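Local coordinates for DUF7790 domain-containing protein (Leptospira interrogans serogroup Icterohaemorrhagiae serovar copenhageni, PDB 6ULO) that is of unknown function but probably sits in the membrane by a transmembrane helix and carries a domain related to NADP-binding Rossmann folds, at residues K144-K147 against I153-R156; T101-F106 against E114-L119. All coordinates share one frame; numbering follows the deposited sequence. Where two conformers were deposited one is given.

Interaction 1 of 2, residues K144-K147 against I153-R156; sequences KVYK and IRKR
Y146 and R154 meet along a single continuous helix, 139-166, where the nearest CA atoms of the two segments, those of Y146 and I153, lie 9.4 Å apart, so only side chains reaching along the helix surface can touch. Their contact is one hydrogen bond: R154 NH2 donates to Y146 OH over 3.2 Å, with an N-H...O angle of 149°, a moderately bent bond. The hydroxyl oxygen sits at the edge of the guanidinium, only 2° out of its plane. The tyrosine ring does not lie flat on that group; the two planes stand 68° apart, and the side chains cross at about a right angle. R154 NH2 also comes within 3.7 Å of Y146 CE2, approaching the ring obliquely. The side-chain shapes bring the ends together: Y146 CG lies anti to the backbone N, while R154 runs extended from CG to NE and thus spans most of the gap. Only 63 Å² is buried, in keeping with a single side-chain bond between residues eight apart on one helix.

Each polar end has further partners. Y146 OH is hydrogen-bonded to L119 O while it accepts from R154 NH2, so two bonds hold the hydroxyl. R154 binds W120 O through NE and forms a salt bridge with E125 through NH2; gripped at two nitrogens, the guanidinium should be limited in its rotation. The Y146 ring lies almost parallel to that of W120 and packs on F106 of helix 94-109, so this pair ties helix 139-166 to the end of helix 113-120 and to the start of helix 125-135.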
loop_
_atom_site.group_PDB
_atom_site.type_symbol
_atom_site.label_atom_id
_atom_site.label_comp_id
_atom_site.label_asym_id
_atom_site.label_seq_id
_atom_site.Cartn_x
_atom_site.Cartn_y
_atom_site.Cartn_z
ATOM N N LYS A 144 12.685 18.078 5.052
ATOM C CA LYS A 144 12.609 17.578 6.417
ATOM C C LYS A 144 12.153 16.126 6.429
ATOM O O LYS A 144 12.720 15.296 7.140
ATOM C CB LYS A 144 11.638 18.432 7.230
ATOM C CG LYS A 144 12.131 19.830 7.602
ATOM C CD LYS A 144 11.045 20.531 8.423
ATOM C CE LYS A 144 11.455 21.904 8.841
ATOM N NZ LYS A 144 12.789 21.834 9.449
ATOM N N VAL A 145 11.114 15.805 5.654
ATOM C CA VAL A 145 10.649 14.418 5.559
ATOM C C VAL A 145 11.760 13.514 5.041
ATOM O O VAL A 145 11.987 12.420 5.582
ATOM C CB VAL A 145 9.360 14.312 4.712
ATOM C CG1 VAL A 145 9.029 12.835 4.442
ATOM C CG2 VAL A 145 8.214 14.988 5.418
ATOM N N TYR A 146 12.493 13.955 4.015
ATOM C CA TYR A 146 13.598 13.147 3.495
ATOM C C TYR A 146 14.589 12.828 4.600
ATOM O O TYR A 146 15.000 11.676 4.771
ATOM C CB TYR A 146 14.317 13.887 2.351
ATOM C CG TYR A 146 15.477 13.080 1.794
ATOM C CD1 TYR A 146 15.332 12.344 0.614
ATOM C CD2 TYR A 146 16.722 13.080 2.418
ATOM C CE1 TYR A 146 16.392 11.570 0.108
ATOM C CE2 TYR A 146 17.789 12.322 1.922
ATOM C CZ TYR A 146 17.615 11.584 0.761
ATOM O OH TYR A 146 18.677 10.851 0.275
ATOM N N LYS A 147 14.964 13.835 5.381
ATOM C CA LYS A 147 15.961 13.641 6.428
ATOM C C LYS A 147 15.450 12.762 7.560
ATOM O O LYS A 147 16.218 11.977 8.116
ATOM C CB LYS A 147 16.453 14.985 6.934
ATOM C CG LYS A 147 17.209 15.707 5.854
ATOM C CD LYS A 147 17.479 17.147 6.251
ATOM C CE LYS A 147 18.031 17.942 5.082
ATOM N NZ LYS A 147 18.271 19.362 5.437
ATOM N N ILE A 153 14.430 4.245 5.447
ATOM C CA ILE A 153 14.231 3.774 4.083
ATOM C C ILE A 153 15.493 3.080 3.569
ATOM O O ILE A 153 15.417 2.058 2.878
ATOM C CB ILE A 153 13.788 4.951 3.195
ATOM C CG1 ILE A 153 12.300 5.265 3.494
ATOM C CG2 ILE A 153 13.974 4.653 1.717
ATOM C CD1 ILE A 153 11.776 6.526 2.858
ATOM N N ARG A 154 16.678 3.622 3.903
ATOM C CA ARG A 154 17.923 2.991 3.474
ATOM C C ARG A 154 18.068 1.603 4.068
ATOM O O ARG A 154 18.434 0.644 3.367
ATOM C CB ARG A 154 19.099 3.865 3.899
ATOM C CG ARG A 154 19.155 5.143 3.059
ATOM C CD ARG A 154 20.028 6.192 3.743
ATOM N NE ARG A 154 19.882 7.476 3.048
ATOM C CZ ARG A 154 20.491 8.594 3.417
ATOM N NH1 ARG A 154 21.279 8.590 4.479
ATOM N NH2 ARG A 154 20.302 9.720 2.728
ATOM N N LYS A 155 17.787 1.473 5.364
ATOM C CA LYS A 155 17.887 0.170 6.007
ATOM C C LYS A 155 16.914 -0.810 5.366
ATOM O O LYS A 155 17.268 -1.970 5.109
ATOM C CB LYS A 155 17.649 0.335 7.507
ATOM C CG LYS A 155 17.574 -0.931 8.304
ATOM C CD LYS A 155 17.455 -0.575 9.776
ATOM C CE LYS A 155 17.315 -1.794 10.653
ATOM N NZ LYS A 155 17.084 -1.430 12.087
ATOM N N ARG A 156 15.684 -0.362 5.105
ATOM C CA ARG A 156 14.699 -1.231 4.492
ATOM C C ARG A 156 15.071 -1.614 3.065
ATOM O O ARG A 156 14.857 -2.764 2.657
ATOM C CB ARG A 156 13.339 -0.549 4.565
ATOM C CG ARG A 156 12.242 -1.306 3.870
ATOM C CD ARG A 156 11.879 -2.569 4.639
ATOM N NE ARG A 156 10.755 -3.238 4.018
ATOM C CZ ARG A 156 10.272 -4.420 4.403
ATOM N NH1 ARG A 156 10.827 -5.084 5.428
ATOM N NH2 ARG A 156 9.265 -4.961 3.712
#

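Interaction 2 of 2, residues T101-F106 against E114-L119; sequences TITILF and EDFIRL
F106 and L119 form the apolar centre where helices 94-109 and 113-120 pack in a short helical hairpin; the segment axes approach to 10.2 Å with 138° between their directions, nearer antiparallel than perpendicular. L119 CB sits over one face of the F106 ring, 4.0 Å from its centroid and 16° off the normal, a CH-pi contact, while L119 CD1 touches F106 CD1 at 3.8 Å. The opposite face of that ring is occupied by I102 CG2 from the preceding turn, so the phenyl is sandwiched between aliphatic groups and its tilt is constrained. F116 works differently. Its chi1 of 172° turns CG away from the backbone N and carries the ring toward helix 94-109, where CD1 meets F106 CB at 3.9 Å. Further out, CE1 reaches T103 O at 3.7 Å, with the oxygen near the ring plane, and T103 CG2 rests against CE1 and CZ. All four touching residues are buried, and 252 Å² is covered between the segments.

The contact is looser on the side turned from helix 94-109: E114 is exposed, D115 and R118 are partly exposed, and none of the three touches 101-106.

W120 lies against both phenylalanines, edge-to-face with F106 and steeply inclined to F116, and its NE1 is hydrogen-bonded to T103 OG1. Helix 125-135 packs on F106 with A128 and L131, helix 139-166 meets I102 with V145, and I104 turns the other way, onto I191 of edge strand 191-195.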
loop_
_atom_site.group_PDB
_atom_site.type_symbol
_atom_site.label_atom_id
_atom_site.label_comp_id
_atom_site.label_asym_id
_atom_site.label_seq_id
_atom_site.Cartn_x
_atom_site.Cartn_y
_atom_site.Cartn_z
ATOM N N THR A 101 5.116 10.950 -1.651
ATOM C CA THR A 101 5.232 11.982 -2.679
ATOM C C THR A 101 6.677 12.115 -3.143
ATOM O O THR A 101 6.946 12.234 -4.343
ATOM C CB THR A 101 4.707 13.305 -2.123
ATOM O OG1 THR A 101 3.324 13.169 -1.781
ATOM C CG2 THR A 101 4.882 14.468 -3.138
ATOM N N ILE A 102 7.620 12.072 -2.203
ATOM C CA ILE A 102 9.037 12.084 -2.559
ATOM C C ILE A 102 9.400 10.857 -3.380
ATOM O O ILE A 102 10.073 10.963 -4.406
ATOM C CB ILE A 102 9.906 12.199 -1.294
ATOM C CG1 ILE A 102 9.630 13.527 -0.586
ATOM C CG2 ILE A 102 11.386 12.034 -1.661
ATOM C CD1 ILE A 102 10.213 13.587 0.823
ATOM N N THR A 103 8.965 9.674 -2.943
ATOM C CA THR A 103 9.270 8.456 -3.692
ATOM C C THR A 103 8.789 8.557 -5.141
ATOM O O THR A 103 9.510 8.150 -6.071
ATOM C CB THR A 103 8.642 7.277 -2.958
ATOM O OG1 THR A 103 9.474 6.977 -1.854
ATOM C CG2 THR A 103 8.440 6.027 -3.840
ATOM N N ILE A 104 7.587 9.111 -5.360
ATOM C CA ILE A 104 7.082 9.223 -6.722
ATOM C C ILE A 104 7.950 10.158 -7.558
ATOM O O ILE A 104 8.249 9.875 -8.726
ATOM C CB ILE A 104 5.603 9.666 -6.673
ATOM C CG1 ILE A 104 4.768 8.541 -6.055
ATOM C CG2 ILE A 104 5.091 10.086 -8.061
ATOM C CD1 ILE A 104 3.409 8.984 -5.541
ATOM N N LEU A 105 8.353 11.293 -6.986
ATOM C CA LEU A 105 9.256 12.201 -7.691
ATOM C C LEU A 105 10.554 11.493 -8.044
ATOM O O LEU A 105 11.052 11.602 -9.178
ATOM C CB LEU A 105 9.516 13.406 -6.801
ATOM C CG LEU A 105 10.558 14.414 -7.276
ATOM C CD1 LEU A 105 10.180 15.095 -8.600
ATOM C CD2 LEU A 105 10.788 15.470 -6.152
ATOM N N PHE A 106 11.109 10.725 -7.087
ATOM C CA PHE A 106 12.363 10.015 -7.374
ATOM C C PHE A 106 12.168 8.967 -8.466
ATOM O O PHE A 106 13.022 8.824 -9.343
ATOM C CB PHE A 106 12.924 9.352 -6.129
ATOM C CG PHE A 106 13.419 10.283 -5.058
ATOM C CD1 PHE A 106 13.542 11.654 -5.256
ATOM C CD2 PHE A 106 13.792 9.744 -3.813
ATOM C CE1 PHE A 106 14.023 12.464 -4.244
ATOM C CE2 PHE A 106 14.275 10.540 -2.797
ATOM C CZ PHE A 106 14.406 11.919 -3.020
ATOM N N GLU A 114 18.631 1.237 -9.796
ATOM C CA GLU A 114 19.774 1.667 -9.004
ATOM C C GLU A 114 19.753 3.170 -8.760
ATOM O O GLU A 114 20.238 3.632 -7.718
ATOM C CB GLU A 114 21.040 1.318 -9.760
ATOM C CG GLU A 114 21.330 -0.148 -9.782
ATOM C CD GLU A 114 20.550 -0.928 -10.843
ATOM O OE1 GLU A 114 20.020 -0.321 -11.806
ATOM O OE2 GLU A 114 20.485 -2.179 -10.732
ATOM N N ASP A 115 19.228 3.948 -9.723
ATOM C CA ASP A 115 19.143 5.396 -9.561
ATOM C C ASP A 115 18.148 5.758 -8.461
ATOM O O ASP A 115 18.376 6.674 -7.672
ATOM C CB ASP A 115 18.714 6.070 -10.876
ATOM C CG ASP A 115 19.641 5.772 -12.020
ATOM O OD1 ASP A 115 20.857 5.840 -11.803
ATOM O OD2 ASP A 115 19.161 5.454 -13.126
ATOM N N PHE A 116 17.036 5.030 -8.392
ATOM C CA PHE A 116 16.059 5.270 -7.346
ATOM C C PHE A 116 16.629 4.967 -5.969
ATOM O O PHE A 116 16.484 5.761 -5.033
ATOM C CB PHE A 116 14.838 4.405 -7.624
ATOM C CG PHE A 116 13.815 4.413 -6.515
ATOM C CD1 PHE A 116 12.941 5.488 -6.336
ATOM C CD2 PHE A 116 13.719 3.326 -5.646
ATOM C CE1 PHE A 116 11.995 5.466 -5.314
ATOM C CE2 PHE A 116 12.790 3.305 -4.613
ATOM C CZ PHE A 116 11.949 4.390 -4.449
ATOM N N ILE A 117 17.244 3.787 -5.821
ATOM C CA ILE A 117 17.870 3.435 -4.555
ATOM C C ILE A 117 18.908 4.472 -4.183
ATOM O O ILE A 117 19.008 4.875 -3.020
ATOM C CB ILE A 117 18.453 2.011 -4.612
ATOM C CG1 ILE A 117 17.330 1.004 -4.901
ATOM C CG2 ILE A 117 19.222 1.672 -3.317
ATOM C CD1 ILE A 117 16.265 0.884 -3.789
ATOM N N ARG A 118 19.669 4.954 -5.174
ATOM C CA ARG A 118 20.719 5.922 -4.893
ATOM C C ARG A 118 20.159 7.245 -4.363
ATOM O O ARG A 118 20.720 7.822 -3.428
ATOM C CB ARG A 118 21.536 6.138 -6.160
ATOM C CG ARG A 118 22.783 6.959 -5.944
ATOM C CD ARG A 118 23.574 7.084 -7.242
ATOM N NE ARG A 118 22.703 7.359 -8.374
ATOM C CZ ARG A 118 22.281 8.574 -8.717
ATOM N NH1 ARG A 118 22.626 9.630 -7.988
ATOM N NH2 ARG A 118 21.501 8.724 -9.782
ATOM N N LEU A 119 19.070 7.762 -4.957
ATOM C CA LEU A 119 18.514 9.035 -4.484
ATOM C C LEU A 119 18.061 8.940 -3.035
ATOM O O LEU A 119 18.232 9.890 -2.270
ATOM C CB LEU A 119 17.335 9.512 -5.338
ATOM C CG LEU A 119 17.709 10.051 -6.717
ATOM C CD1 LEU A 119 16.408 10.479 -7.396
ATOM C CD2 LEU A 119 18.728 11.231 -6.666
#

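Overall arrangement
Interactions 1 and 2 sit side by side, their centres about 11 Å apart, on the same side of the chain's centre, in the helical region beyond edge strand 191-195. Interaction 2 is core packing: two separate helices, aromatic and aliphatic groups, and four buried touching residues. Interaction 1 is partly buried, polar, and confined to one helix, 139-166. Interaction 2 closes before interaction 1 opens along the chain, yet they touch directly: Y146 OH lies 2.8 Å from L119 O, a probable hydrogen bond, and Y146 CE1 is 3.7 Å from F106 CZ. One tyrosine thus joins both, its ring in the apolar layer and its hydroxyl among polar groups.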